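Local coordinates for protein secretory pathway GDP dissociation inhibitor (Saccharomyces cerevisiae, PDB 2BCG) that inhibits GDP dissociation from the Rab GTPase Sec4, extracts GDP-bound Ypt7 from vacuolar membranes and plays an essential role in yeast secretion, at residues A[20-25]-A[424-429]; A[80-85]-A[361-366]; A[87-92]-A[239-244]; A[112-117]-A[227-232]; A[234-239]-A[352-357]. One frame throughout, in Å; residues are numbered along the deposited sequence. Where two conformers were deposited one is given.

Contact 1: A[20-25]-A[424-429]; sequences GITECI and ESMTDD
M426 reaches across from helix 424-438 and fits against three residues on one flank of helix 21-32: I21, T22 and I25. Its CG stands anti to the backbone N (chi1 180°), and bends at chi2 and chi3 bring SD and CE against I21 and I25. I21 crosses it at about a right angle, with CG1 3.9 Å from M426 CE. I25 comes tip to tip instead, CD1 lying 3.9 Å from M426 SD. T22 slides past in the opposite direction, and its OG1 is 3.3 Å from M426 CG. The short helix segments cross at -45°, with their axes 9.9 Å apart. Beside this apolar patch a water joins the two helices: T22 OG1 donates to it at 2.8 Å, and it donates to D429 OD2 at 2.7 Å. D429 OD2 also takes the backbone N-H of R415. L97 of helix 96-104 touches both I25 and M426. G20 is the N-cap of helix 21-32, which follows strand 14-17 of the parallel sheet, as in Rossmann-like folds. No direct hydrogen bond crosses the interface: the touches are mainly apolar, and the polar link runs through one water between a hydroxyl and a carboxylate.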
# COMPACT_ATOMS: atom_id res chain seq x y z
N GLY A 20 5.23 8.39 -2.41
CA GLY A 20 5.68 7.00 -2.42
C GLY A 20 5.65 6.34 -1.06
O GLY A 20 5.73 7.00 -0.00
N ILE A 21 5.62 5.01 -1.06
CA ILE A 21 5.54 4.27 0.20
C ILE A 21 6.69 4.59 1.21
O ILE A 21 6.46 4.68 2.41
CB ILE A 21 5.43 2.75 -0.07
CG1 ILE A 21 5.21 1.94 1.21
CG2 ILE A 21 6.63 2.22 -0.87
CD1 ILE A 21 4.05 2.39 2.04
N THR A 22 7.93 4.72 0.75
CA THR A 22 9.01 5.04 1.70
C THR A 22 8.69 6.31 2.46
O THR A 22 8.79 6.34 3.70
CB THR A 22 10.33 5.18 0.96
OG1 THR A 22 10.60 3.97 0.26
CG2 THR A 22 11.47 5.54 1.91
N GLU A 23 8.24 7.34 1.74
CA GLU A 23 7.94 8.65 2.35
C GLU A 23 6.71 8.56 3.25
O GLU A 23 6.66 9.17 4.32
CB GLU A 23 7.69 9.72 1.30
CG GLU A 23 8.95 10.31 0.70
CD GLU A 23 9.72 9.36 -0.20
OE1 GLU A 23 10.97 9.50 -0.28
OE2 GLU A 23 9.08 8.54 -0.90
N CYS A 24 5.68 7.84 2.79
CA CYS A 24 4.47 7.73 3.59
C CYS A 24 4.78 6.96 4.91
O CYS A 24 4.27 7.35 5.95
CB CYS A 24 3.33 7.07 2.82
SG CYS A 24 2.74 8.08 1.46
N ILE A 25 5.63 5.93 4.87
CA ILE A 25 5.97 5.24 6.13
C ILE A 25 6.68 6.18 7.08
O ILE A 25 6.36 6.24 8.28
CB ILE A 25 6.82 3.97 5.90
CG1 ILE A 25 5.95 2.95 5.15
CG2 ILE A 25 7.23 3.35 7.27
CD1 ILE A 25 6.71 1.66 4.72
N GLU A 424 11.64 -5.80 1.11
CA GLU A 424 12.63 -5.72 2.19
C GLU A 424 13.65 -4.59 1.98
O GLU A 424 14.02 -3.89 2.94
CB GLU A 424 13.33 -7.06 2.40
CG GLU A 424 13.52 -7.40 3.84
CD GLU A 424 12.23 -7.43 4.68
OE1 GLU A 424 11.10 -7.70 4.17
OE2 GLU A 424 12.36 -7.17 5.89
N SER A 425 14.11 -4.37 0.75
CA SER A 425 15.08 -3.29 0.55
C SER A 425 14.42 -1.90 0.77
O SER A 425 15.11 -0.93 1.15
CB SER A 425 15.76 -3.35 -0.83
OG SER A 425 14.80 -3.18 -1.86
N MET A 426 13.10 -1.79 0.57
CA MET A 426 12.38 -0.53 0.80
C MET A 426 12.33 -0.27 2.31
O MET A 426 12.61 0.86 2.74
CB MET A 426 10.98 -0.57 0.15
CG MET A 426 10.11 0.69 0.32
SD MET A 426 9.35 0.81 1.98
CE MET A 426 8.17 -0.58 1.86
N THR A 427 12.05 -1.30 3.13
CA THR A 427 12.05 -1.08 4.59
C THR A 427 13.47 -0.86 5.13
O THR A 427 13.67 -0.14 6.11
CB THR A 427 11.31 -2.16 5.38
OG1 THR A 427 11.77 -3.44 4.98
CG2 THR A 427 9.82 -2.06 5.09
N ASP A 428 14.46 -1.50 4.52
CA ASP A 428 15.86 -1.17 4.86
C ASP A 428 16.09 0.33 4.67
O ASP A 428 16.75 0.98 5.51
CB ASP A 428 16.88 -1.97 4.03
CG ASP A 428 16.93 -3.43 4.42
OD1 ASP A 428 17.55 -4.20 3.64
OD2 ASP A 428 16.38 -3.81 5.48
N ASP A 429 15.58 0.88 3.55
CA ASP A 429 15.74 2.30 3.24
C ASP A 429 15.00 3.15 4.28
O ASP A 429 15.55 4.11 4.82
CB ASP A 429 15.23 2.61 1.83
CG ASP A 429 15.74 3.93 1.29
OD1 ASP A 429 16.83 4.40 1.74
OD2 ASP A 429 15.07 4.49 0.39
O HOH W 1 12.97 3.64 -1.16

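Contact 2: A[80-85]-A[361-366]; sequences RDWNVD and HYLAII
W82 and H361 both set CG anti to the carbonyl carbon (chi1 -67° and -62°), and L363 does the same. From there the six-membered ring of the indole meets the imidazole: W82 CZ2 rides over one face of H361, offset toward the rim, and W82 CH2 is 3.9 Å from H361 CG. The planes make 49°, an oblique pairing. L363 splits its branches, CD2 touching the indole edge 3.9 Å from W82 CZ3, and CD1 lying 4.0 Å from V84 CG2. Further on, I365 CD1 sits 3.3 Å from D85 O, a buried carbonyl oxygen with no polar partner in the model. Both side-chain oxygens of D85 are engaged elsewhere, OD2 by Y236 and OD1 by S52 and L241. W82 NE1 donates to F76 O. L363 and I365 of the strand, with H361 just before it, point toward 82-85 while Y362 points away, the alternation of a beta strand; here the 82-85 segment lies over a face of the seven-stranded mixed sheet, running nearly parallel to strand 362-369.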
# COMPACT_ATOMS: atom_id res chain seq x y z
N ARG A 80 -12.90 1.43 -12.66
CA ARG A 80 -12.87 1.26 -11.19
C ARG A 80 -12.38 -0.13 -10.75
O ARG A 80 -11.91 -0.29 -9.61
CB ARG A 80 -14.24 1.57 -10.55
CG ARG A 80 -15.45 0.87 -11.18
CD ARG A 80 -16.77 1.30 -10.48
NE ARG A 80 -16.80 2.74 -10.19
CZ ARG A 80 -17.24 3.68 -11.03
NH1 ARG A 80 -17.72 3.35 -12.22
NH2 ARG A 80 -17.21 4.96 -10.68
N ASP A 81 -12.49 -1.12 -11.62
CA ASP A 81 -12.03 -2.47 -11.33
C ASP A 81 -10.50 -2.67 -11.43
O ASP A 81 -9.97 -3.73 -11.07
CB ASP A 81 -12.66 -3.46 -12.32
CG ASP A 81 -14.12 -3.75 -12.03
OD1 ASP A 81 -14.68 -4.62 -12.76
OD2 ASP A 81 -14.70 -3.13 -11.11
N TRP A 82 -9.81 -1.66 -11.95
CA TRP A 82 -8.38 -1.82 -12.28
C TRP A 82 -7.52 -0.99 -11.32
O TRP A 82 -7.74 0.22 -11.20
CB TRP A 82 -8.14 -1.41 -13.73
CG TRP A 82 -8.78 -2.35 -14.73
CD1 TRP A 82 -10.10 -2.36 -15.14
CD2 TRP A 82 -8.15 -3.44 -15.40
NE1 TRP A 82 -10.32 -3.41 -16.02
CE2 TRP A 82 -9.13 -4.06 -16.22
CE3 TRP A 82 -6.83 -3.94 -15.41
CZ2 TRP A 82 -8.83 -5.17 -17.02
CZ3 TRP A 82 -6.54 -5.04 -16.20
CH2 TRP A 82 -7.53 -5.64 -17.00
N ASN A 83 -6.54 -1.65 -10.69
CA ASN A 83 -5.59 -1.00 -9.79
C ASN A 83 -4.26 -1.67 -10.11
O ASN A 83 -3.89 -2.67 -9.52
CB ASN A 83 -5.94 -1.26 -8.32
CG ASN A 83 -7.28 -0.67 -7.95
OD1 ASN A 83 -7.41 0.55 -7.84
ND2 ASN A 83 -8.30 -1.53 -7.78
N VAL A 84 -3.58 -1.13 -11.11
CA VAL A 84 -2.44 -1.80 -11.67
C VAL A 84 -1.13 -1.22 -11.15
O VAL A 84 -0.86 -0.03 -11.39
CB VAL A 84 -2.47 -1.68 -13.21
CG1 VAL A 84 -1.26 -2.40 -13.83
CG2 VAL A 84 -3.81 -2.16 -13.76
N ASP A 85 -0.36 -2.04 -10.45
CA ASP A 85 0.95 -1.61 -9.92
C ASP A 85 1.84 -1.14 -11.07
O ASP A 85 1.98 -1.82 -12.11
CB ASP A 85 1.66 -2.77 -9.22
CG ASP A 85 0.90 -3.29 -8.02
OD1 ASP A 85 0.09 -2.55 -7.41
OD2 ASP A 85 1.14 -4.48 -7.69
N HIS A 361 -9.46 -11.46 -15.90
CA HIS A 361 -8.13 -11.01 -16.31
C HIS A 361 -7.04 -11.33 -15.28
O HIS A 361 -7.30 -11.61 -14.09
CB HIS A 361 -8.16 -9.50 -16.62
CG HIS A 361 -9.07 -9.15 -17.77
ND1 HIS A 361 -8.70 -9.27 -19.10
CD2 HIS A 361 -10.36 -8.70 -17.79
CE1 HIS A 361 -9.71 -8.91 -19.88
NE2 HIS A 361 -10.72 -8.56 -19.11
N TYR A 362 -5.80 -11.35 -15.78
CA TYR A 362 -4.61 -11.50 -14.94
C TYR A 362 -3.68 -10.39 -15.33
O TYR A 362 -3.64 -10.00 -16.50
CB TYR A 362 -3.93 -12.88 -15.15
CG TYR A 362 -4.77 -14.03 -14.63
CD1 TYR A 362 -5.97 -14.41 -15.27
CD2 TYR A 362 -4.37 -14.75 -13.50
CE1 TYR A 362 -6.74 -15.46 -14.78
CE2 TYR A 362 -5.13 -15.81 -13.02
CZ TYR A 362 -6.32 -16.14 -13.66
OH TYR A 362 -7.08 -17.19 -13.22
N LEU A 363 -2.94 -9.91 -14.34
CA LEU A 363 -1.86 -8.97 -14.58
C LEU A 363 -0.56 -9.74 -14.37
O LEU A 363 -0.37 -10.41 -13.36
CB LEU A 363 -1.92 -7.81 -13.57
CG LEU A 363 -3.12 -6.85 -13.69
CD1 LEU A 363 -3.17 -5.88 -12.54
CD2 LEU A 363 -3.03 -6.10 -15.02
N ALA A 364 0.34 -9.62 -15.32
CA ALA A 364 1.64 -10.29 -15.22
C ALA A 364 2.66 -9.22 -15.50
O ALA A 364 2.73 -8.69 -16.63
CB ALA A 364 1.76 -11.41 -16.23
N ILE A 365 3.40 -8.85 -14.47
CA ILE A 365 4.38 -7.80 -14.64
C ILE A 365 5.78 -8.42 -14.63
O ILE A 365 6.19 -9.07 -13.67
CB ILE A 365 4.28 -6.75 -13.54
CG1 ILE A 365 2.84 -6.20 -13.46
CG2 ILE A 365 5.28 -5.64 -13.84
CD1 ILE A 365 2.67 -5.04 -12.45
N ILE A 366 6.47 -8.26 -15.75
CA ILE A 366 7.78 -8.88 -15.95
C ILE A 366 8.81 -7.78 -15.71
O ILE A 366 8.64 -6.64 -16.18
CB ILE A 366 7.94 -9.40 -17.39
CG1 ILE A 366 6.90 -10.50 -17.72
CG2 ILE A 366 9.36 -9.92 -17.61
CD1 ILE A 366 6.75 -10.69 -19.23

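Contact 3: A[87-92]-A[239-244]; sequences IPKFLM and YGLGEL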
# COMPACT_ATOMS: atom_id res chain seq x y z
N ILE A 87 5.06 -0.70 -10.29
CA ILE A 87 6.29 -1.37 -9.87
C ILE A 87 5.95 -2.62 -9.03
O ILE A 87 5.40 -2.49 -7.94
CB ILE A 87 7.23 -0.42 -9.06
CG1 ILE A 87 7.60 0.77 -9.93
CG2 ILE A 87 8.46 -1.23 -8.55
CD1 ILE A 87 8.56 1.75 -9.25
N PRO A 88 6.27 -3.82 -9.55
CA PRO A 88 5.81 -5.01 -8.85
C PRO A 88 6.60 -5.28 -7.56
O PRO A 88 7.83 -5.25 -7.54
CB PRO A 88 6.01 -6.11 -9.90
CG PRO A 88 7.18 -5.64 -10.71
CD PRO A 88 7.04 -4.15 -10.77
N LYS A 89 5.89 -5.57 -6.49
CA LYS A 89 6.54 -6.02 -5.24
C LYS A 89 5.57 -6.90 -4.50
O LYS A 89 4.34 -6.60 -4.50
CB LYS A 89 6.86 -4.85 -4.29
CG LYS A 89 7.74 -3.79 -4.87
CD LYS A 89 9.20 -4.23 -4.81
CE LYS A 89 10.08 -3.20 -5.46
NZ LYS A 89 11.51 -3.64 -5.36
N PHE A 90 6.08 -7.99 -3.90
CA PHE A 90 5.39 -8.72 -2.86
C PHE A 90 5.89 -8.36 -1.45
O PHE A 90 6.94 -7.74 -1.30
CB PHE A 90 5.55 -10.21 -3.10
CG PHE A 90 4.86 -10.70 -4.37
CD1 PHE A 90 5.57 -11.38 -5.37
CD2 PHE A 90 3.50 -10.48 -4.56
CE1 PHE A 90 4.91 -11.84 -6.53
CE2 PHE A 90 2.86 -10.93 -5.72
CZ PHE A 90 3.56 -11.63 -6.70
N LEU A 91 5.15 -8.77 -0.42
CA LEU A 91 5.64 -8.63 0.97
C LEU A 91 6.12 -9.99 1.51
O LEU A 91 5.36 -10.95 1.46
CB LEU A 91 4.50 -8.15 1.89
CG LEU A 91 4.10 -6.67 1.82
CD1 LEU A 91 3.26 -6.40 0.56
CD2 LEU A 91 3.36 -6.23 3.07
N MET A 92 7.35 -10.08 2.01
CA MET A 92 7.72 -11.28 2.77
C MET A 92 6.83 -11.37 4.02
O MET A 92 6.72 -10.41 4.80
CB MET A 92 9.19 -11.24 3.20
CG MET A 92 10.17 -11.48 2.10
SD MET A 92 10.20 -13.25 1.68
CE MET A 92 11.94 -13.63 1.64
N TYR A 239 -6.55 -4.69 -3.61
CA TYR A 239 -6.61 -3.43 -4.36
C TYR A 239 -5.26 -2.84 -4.78
O TYR A 239 -5.21 -1.74 -5.35
CB TYR A 239 -7.44 -2.35 -3.65
CG TYR A 239 -8.86 -2.71 -3.37
CD1 TYR A 239 -9.85 -2.71 -4.38
CD2 TYR A 239 -9.23 -3.05 -2.09
CE1 TYR A 239 -11.19 -3.02 -4.07
CE2 TYR A 239 -10.54 -3.33 -1.77
CZ TYR A 239 -11.50 -3.35 -2.75
OH TYR A 239 -12.77 -3.65 -2.39
N GLY A 240 -4.20 -3.61 -4.59
CA GLY A 240 -2.93 -3.24 -5.16
C GLY A 240 -2.00 -2.50 -4.20
O GLY A 240 -2.39 -2.07 -3.09
N LEU A 241 -0.75 -2.38 -4.64
CA LEU A 241 0.27 -1.78 -3.79
C LEU A 241 -0.04 -0.33 -3.41
O LEU A 241 0.46 0.14 -2.38
CB LEU A 241 1.64 -1.89 -4.48
CG LEU A 241 2.17 -3.32 -4.67
CD1 LEU A 241 3.47 -3.29 -5.46
CD2 LEU A 241 2.36 -3.98 -3.31
N GLY A 242 -0.82 0.38 -4.22
CA GLY A 242 -1.17 1.77 -3.91
C GLY A 242 -1.90 1.92 -2.57
O GLY A 242 -1.92 3.00 -1.98
N GLU A 243 -2.51 0.84 -2.07
CA GLU A 243 -3.16 0.93 -0.76
C GLU A 243 -2.16 1.20 0.38
O GLU A 243 -2.53 1.77 1.42
CB GLU A 243 -3.92 -0.34 -0.45
CG GLU A 243 -4.97 -0.70 -1.51
CD GLU A 243 -5.99 0.44 -1.75
OE1 GLU A 243 -5.86 1.19 -2.76
OE2 GLU A 243 -6.92 0.58 -0.92
N LEU A 244 -0.92 0.73 0.22
CA LEU A 244 0.09 0.85 1.28
C LEU A 244 0.42 2.33 1.57
O LEU A 244 0.30 2.77 2.72
CB LEU A 244 1.34 0.01 0.94
CG LEU A 244 1.06 -1.50 0.96
CD1 LEU A 244 2.21 -2.22 0.20
CD2 LEU A 244 0.91 -2.04 2.40
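L241 presses its isobutyl group against the backbone of I87 to K89, out of the type I beta turn G240-E243 that leads into helix 243-254. Its CB points toward the 87-92 segment, and CG, anti to the carbonyl carbon (chi1 -66°), comes 3.9 Å from K89 O. Beyond CG the branches part: CD2 stays 3.5 Å from K89 O, whereas CD1 is 3.2 Å from I87 O and 3.5 Å from K89 N, with K89 CB just beyond. An alanine here would probably open a gap over the extended backbone of I87 to K89, where CD1 and CD2 now lie. The rest of K89 turns away, its NZ forming a salt bridge with D418 and a hydrogen bond to S420 O. The turn lies in the region that interacts with YPT1; outside the contact E243 pairs with a basic side chain of the other protein chain. Three residues after L241, L244 meets L91 of strand 91-92, CD1 of L91 lying 4.3 Å from L244 CD1.

Contact 4: A[112-117]-A[227-232]; sequences FKQVSG and ARYGKS
Q114 NE2 reaches across to Y229 O, 3.1 Å away, in a weak bond with an N-H...O angle of 137°, and also donates to a water 2.9 Å from Q114 NE2. G230 O is also near NE2, but at a poor angle; it instead accepts S232 N at 2.7 Å, closing a gamma turn around K231. S232 OG, held between its backbone N and carbonyl carbon (chi1 80°), donates to V115 O at 2.7 Å from 40° above the carbonyl plane, and accepts from Y234 N as well. A second water donates to Q114 O and accepts from K231 NZ, 3.1 Å away. Where K231 O faces S116 O, two acceptors at 3.3 Å, K128 NZ bonds to the former. The K231 chain runs extended past the Q114 amide. A leucine in place of Q114 would probably leave the first water and Y229 O without their shared donor. The chemistry is thus one short hydroxyl bond backed by weak and water-borne ones, joining a strand of the YPT1-binding region to the segment that follows from helix 212-229, where A227 touches the bound geranylgeranyl lipid.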
# COMPACT_ATOMS: atom_id res chain seq x y z
N PHE A 112 -4.75 -8.17 3.23
CA PHE A 112 -3.72 -8.96 2.52
C PHE A 112 -4.19 -10.34 2.21
O PHE A 112 -4.89 -10.93 3.03
CB PHE A 112 -2.43 -9.02 3.34
CG PHE A 112 -1.83 -7.66 3.58
CD1 PHE A 112 -2.24 -6.88 4.67
CD2 PHE A 112 -0.89 -7.14 2.71
CE1 PHE A 112 -1.71 -5.63 4.89
CE2 PHE A 112 -0.37 -5.86 2.93
CZ PHE A 112 -0.79 -5.12 4.02
N LYS A 113 -3.77 -10.87 1.05
CA LYS A 113 -3.97 -12.29 0.74
C LYS A 113 -2.60 -12.93 0.47
O LYS A 113 -1.67 -12.28 0.04
CB LYS A 113 -4.82 -12.53 -0.53
CG LYS A 113 -6.23 -12.12 -0.48
CD LYS A 113 -6.98 -12.87 -1.56
CE LYS A 113 -8.46 -12.83 -1.24
NZ LYS A 113 -9.27 -12.93 -2.49
N GLN A 114 -2.50 -14.23 0.72
CA GLN A 114 -1.29 -14.97 0.36
C GLN A 114 -1.12 -15.07 -1.14
O GLN A 114 -2.08 -15.27 -1.88
CB GLN A 114 -1.36 -16.39 0.89
CG GLN A 114 -1.35 -16.47 2.40
CD GLN A 114 -1.30 -17.92 2.86
OE1 GLN A 114 -2.31 -18.48 3.32
NE2 GLN A 114 -0.15 -18.53 2.70
N VAL A 115 0.12 -15.01 -1.58
CA VAL A 115 0.44 -15.34 -2.98
C VAL A 115 0.53 -16.88 -3.07
O VAL A 115 1.09 -17.52 -2.16
CB VAL A 115 1.78 -14.64 -3.36
CG1 VAL A 115 2.32 -15.13 -4.70
CG2 VAL A 115 1.59 -13.09 -3.34
N SER A 116 -0.02 -17.47 -4.12
CA SER A 116 -0.16 -18.95 -4.19
C SER A 116 1.13 -19.75 -4.22
O SER A 116 1.19 -20.91 -3.74
CB SER A 116 -1.02 -19.36 -5.38
OG SER A 116 -2.19 -18.58 -5.41
N GLY A 117 2.17 -19.17 -4.77
CA GLY A 117 3.43 -19.91 -4.86
C GLY A 117 4.51 -19.12 -5.53
O GLY A 117 4.22 -18.06 -6.10
N ALA A 227 6.95 -20.42 6.47
CA ALA A 227 6.41 -21.09 7.66
C ALA A 227 5.22 -20.37 8.29
O ALA A 227 4.32 -21.02 8.80
CB ALA A 227 7.51 -21.34 8.69
N ARG A 228 5.15 -19.03 8.21
CA ARG A 228 4.00 -18.29 8.78
C ARG A 228 2.62 -18.79 8.33
O ARG A 228 1.77 -19.05 9.20
CB ARG A 228 4.09 -16.78 8.54
CG ARG A 228 4.53 -16.00 9.76
CD ARG A 228 3.93 -14.60 9.79
NE ARG A 228 4.52 -13.78 10.86
CZ ARG A 228 3.85 -12.87 11.57
NH1 ARG A 228 2.56 -12.66 11.36
NH2 ARG A 228 4.48 -12.17 12.51
N TYR A 229 2.39 -18.96 7.02
CA TYR A 229 1.05 -19.31 6.51
C TYR A 229 1.04 -20.38 5.41
O TYR A 229 -0.03 -20.75 4.90
CB TYR A 229 0.29 -18.06 6.00
CG TYR A 229 0.40 -16.82 6.87
CD1 TYR A 229 -0.36 -16.68 8.04
CD2 TYR A 229 1.22 -15.77 6.47
CE1 TYR A 229 -0.25 -15.52 8.83
CE2 TYR A 229 1.33 -14.62 7.24
CZ TYR A 229 0.60 -14.49 8.41
OH TYR A 229 0.73 -13.32 9.14
N GLY A 230 2.22 -20.89 5.06
CA GLY A 230 2.35 -21.89 4.00
C GLY A 230 2.31 -21.24 2.63
O GLY A 230 2.41 -20.00 2.51
N LYS A 231 2.21 -22.10 1.62
CA LYS A 231 1.99 -21.76 0.20
C LYS A 231 3.16 -21.08 -0.48
O LYS A 231 3.58 -21.49 -1.58
CB LYS A 231 0.75 -20.90 -0.02
CG LYS A 231 -0.56 -21.49 0.43
CD LYS A 231 -1.70 -20.65 -0.14
CE LYS A 231 -3.04 -21.03 0.49
NZ LYS A 231 -4.06 -19.97 0.19
N SER A 232 3.64 -19.99 0.13
CA SER A 232 4.74 -19.22 -0.42
C SER A 232 5.22 -18.28 0.68
O SER A 232 4.57 -18.11 1.71
CB SER A 232 4.27 -18.38 -1.63
OG SER A 232 3.61 -17.20 -1.16
O HOH W 2 1.94 -16.71 1.95
O HOH W 3 -2.96 -18.32 -2.24

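Contact 5: A[234-239]-A[352-357]; sequences YLYPMY and DAHNVC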
# COMPACT_ATOMS: atom_id res chain seq x y z
N TYR A 234 5.08 -15.11 0.50
CA TYR A 234 4.60 -13.75 0.16
C TYR A 234 3.17 -13.45 0.47
O TYR A 234 2.29 -14.31 0.31
CB TYR A 234 4.76 -13.50 -1.34
CG TYR A 234 6.14 -13.70 -1.88
CD1 TYR A 234 7.21 -12.96 -1.38
CD2 TYR A 234 6.37 -14.53 -2.97
CE1 TYR A 234 8.49 -13.11 -1.88
CE2 TYR A 234 7.65 -14.69 -3.49
CZ TYR A 234 8.71 -13.96 -2.96
OH TYR A 234 9.97 -14.10 -3.50
N LEU A 235 2.95 -12.18 0.81
CA LEU A 235 1.61 -11.58 0.85
C LEU A 235 1.47 -10.46 -0.22
O LEU A 235 2.46 -9.94 -0.69
CB LEU A 235 1.36 -10.98 2.24
CG LEU A 235 1.57 -11.86 3.48
CD1 LEU A 235 1.36 -11.05 4.76
CD2 LEU A 235 0.62 -13.07 3.41
N TYR A 236 0.23 -10.11 -0.55
CA TYR A 236 -0.04 -9.04 -1.52
C TYR A 236 -1.32 -8.30 -1.06
O TYR A 236 -2.27 -8.94 -0.65
CB TYR A 236 -0.22 -9.61 -2.93
CG TYR A 236 -0.40 -8.54 -3.99
CD1 TYR A 236 0.70 -7.89 -4.55
CD2 TYR A 236 -1.69 -8.13 -4.40
CE1 TYR A 236 0.54 -6.87 -5.48
CE2 TYR A 236 -1.84 -7.12 -5.33
CZ TYR A 236 -0.74 -6.48 -5.86
OH TYR A 236 -0.96 -5.49 -6.79
N PRO A 237 -1.32 -6.97 -1.10
CA PRO A 237 -2.51 -6.22 -0.66
C PRO A 237 -3.69 -6.26 -1.63
O PRO A 237 -3.53 -6.05 -2.85
CB PRO A 237 -2.02 -4.77 -0.57
CG PRO A 237 -0.90 -4.69 -1.55
CD PRO A 237 -0.24 -6.07 -1.56
N MET A 238 -4.88 -6.44 -1.07
CA MET A 238 -6.11 -6.26 -1.84
C MET A 238 -6.17 -4.81 -2.34
O MET A 238 -5.87 -3.84 -1.59
CB MET A 238 -7.33 -6.54 -0.94
CG MET A 238 -7.43 -7.96 -0.41
SD MET A 238 -7.53 -9.18 -1.74
CE MET A 238 -9.14 -8.73 -2.41
N TYR A 239 -6.55 -4.69 -3.61
CA TYR A 239 -6.61 -3.43 -4.36
C TYR A 239 -5.26 -2.84 -4.78
O TYR A 239 -5.21 -1.74 -5.35
CB TYR A 239 -7.44 -2.35 -3.65
CG TYR A 239 -8.86 -2.71 -3.37
CD1 TYR A 239 -9.85 -2.71 -4.38
CD2 TYR A 239 -9.23 -3.05 -2.09
CE1 TYR A 239 -11.19 -3.02 -4.07
CE2 TYR A 239 -10.54 -3.33 -1.77
CZ TYR A 239 -11.50 -3.35 -2.75
OH TYR A 239 -12.77 -3.65 -2.39
N ASP A 352 -7.98 -11.00 -10.50
CA ASP A 352 -9.22 -10.46 -9.92
C ASP A 352 -9.34 -10.84 -8.43
O ASP A 352 -10.08 -10.17 -7.67
CB ASP A 352 -10.50 -10.71 -10.79
CG ASP A 352 -11.09 -12.13 -10.64
OD1 ASP A 352 -11.89 -12.53 -11.53
OD2 ASP A 352 -10.78 -12.84 -9.67
N ALA A 353 -8.62 -11.88 -7.98
CA ALA A 353 -8.66 -12.32 -6.57
C ALA A 353 -8.13 -11.26 -5.61
O ALA A 353 -8.40 -11.30 -4.41
CB ALA A 353 -7.88 -13.62 -6.39
N HIS A 354 -7.33 -10.34 -6.15
CA HIS A 354 -6.71 -9.28 -5.37
C HIS A 354 -7.32 -7.92 -5.74
O HIS A 354 -6.80 -6.89 -5.30
CB HIS A 354 -5.13 -9.33 -5.43
CG HIS A 354 -4.47 -10.41 -4.58
ND1 HIS A 354 -4.10 -11.64 -5.07
CD2 HIS A 354 -4.01 -10.39 -3.29
CE1 HIS A 354 -3.48 -12.34 -4.14
NE2 HIS A 354 -3.41 -11.60 -3.04
N ASN A 355 -8.44 -7.90 -6.48
CA ASN A 355 -9.15 -6.65 -6.83
C ASN A 355 -8.29 -5.65 -7.60
O ASN A 355 -8.35 -4.43 -7.37
CB ASN A 355 -9.77 -5.98 -5.58
CG ASN A 355 -10.86 -6.85 -4.93
OD1 ASN A 355 -11.28 -6.59 -3.77
ND2 ASN A 355 -11.33 -7.85 -5.65
N VAL A 356 -7.45 -6.17 -8.49
CA VAL A 356 -6.58 -5.31 -9.28
C VAL A 356 -6.95 -5.24 -10.75
O VAL A 356 -6.42 -4.43 -11.46
CB VAL A 356 -5.10 -5.70 -9.13
CG1 VAL A 356 -4.64 -5.40 -7.69
CG2 VAL A 356 -4.90 -7.19 -9.50
N CYS A 357 -7.87 -6.10 -11.19
CA CYS A 357 -8.34 -6.09 -12.58
C CYS A 357 -9.76 -6.64 -12.60
O CYS A 357 -10.20 -7.27 -11.63
CB CYS A 357 -7.40 -6.87 -13.52
SG CYS A 357 -7.12 -8.58 -13.03
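H354 O takes two donors from the 234-239 segment: the backbone N-H of Y239, with N 2.8 Å away and an angle of 161°, and a softer CA-H...O contact from M238 CA at 3.6 Å. The side chain of H354 was modelled in two conformations. In the one described, the edge of Y236 meets the imidazole face, a T-shaped pair with planes at 90° and centroids 5.1 Å apart, and the nearest atoms are the two CD2 carbons. Y236 CG, anti to the backbone N (chi1 -175°), starts the side chain toward the loop. Its OH, near V356 CG1, is hydrogen-bonded to D85. N355 lies alongside Y239, pointing the same way, with CB over the ring face 3.9 Å from the centroid in a CH-pi contact and OD1 3.4 Å from Y239 CZ. M238 bends at chi2 and chi3, bringing CE to 3.3 Å from both A353 O and N355 OD1. In the loop itself N355 N bonds back to D352 O. M238 and Y239 also pack on side chains of the other protein chain. The contact docks the middle strand of the three-stranded sheet onto the loop linking strands 345-351 and 362-369, within the region that interacts with YPT1.

How the contacts relate
From the N terminus, 20-25 opens the widest loop, which contact 1 closes only at 424-429, near the C terminus; the other four nest inside it. Contact 2 starts at 80-85 and closes at 361-366, enclosing contacts 3, 4 and 5. Contact 4 is nested in contact 3 and closes before contact 5 opens, while contacts 3 and 5 cross and share Y239. Strands 91-92, 234-237 and 112-114 form one sheet, so contacts 3, 4 and 5 meet there. D85 joins contact 2 to contacts 5 and 3, and I21 packs on L244 between contacts 1 and 3. Together they tie the Rossmann-like part to the seven-stranded sheet.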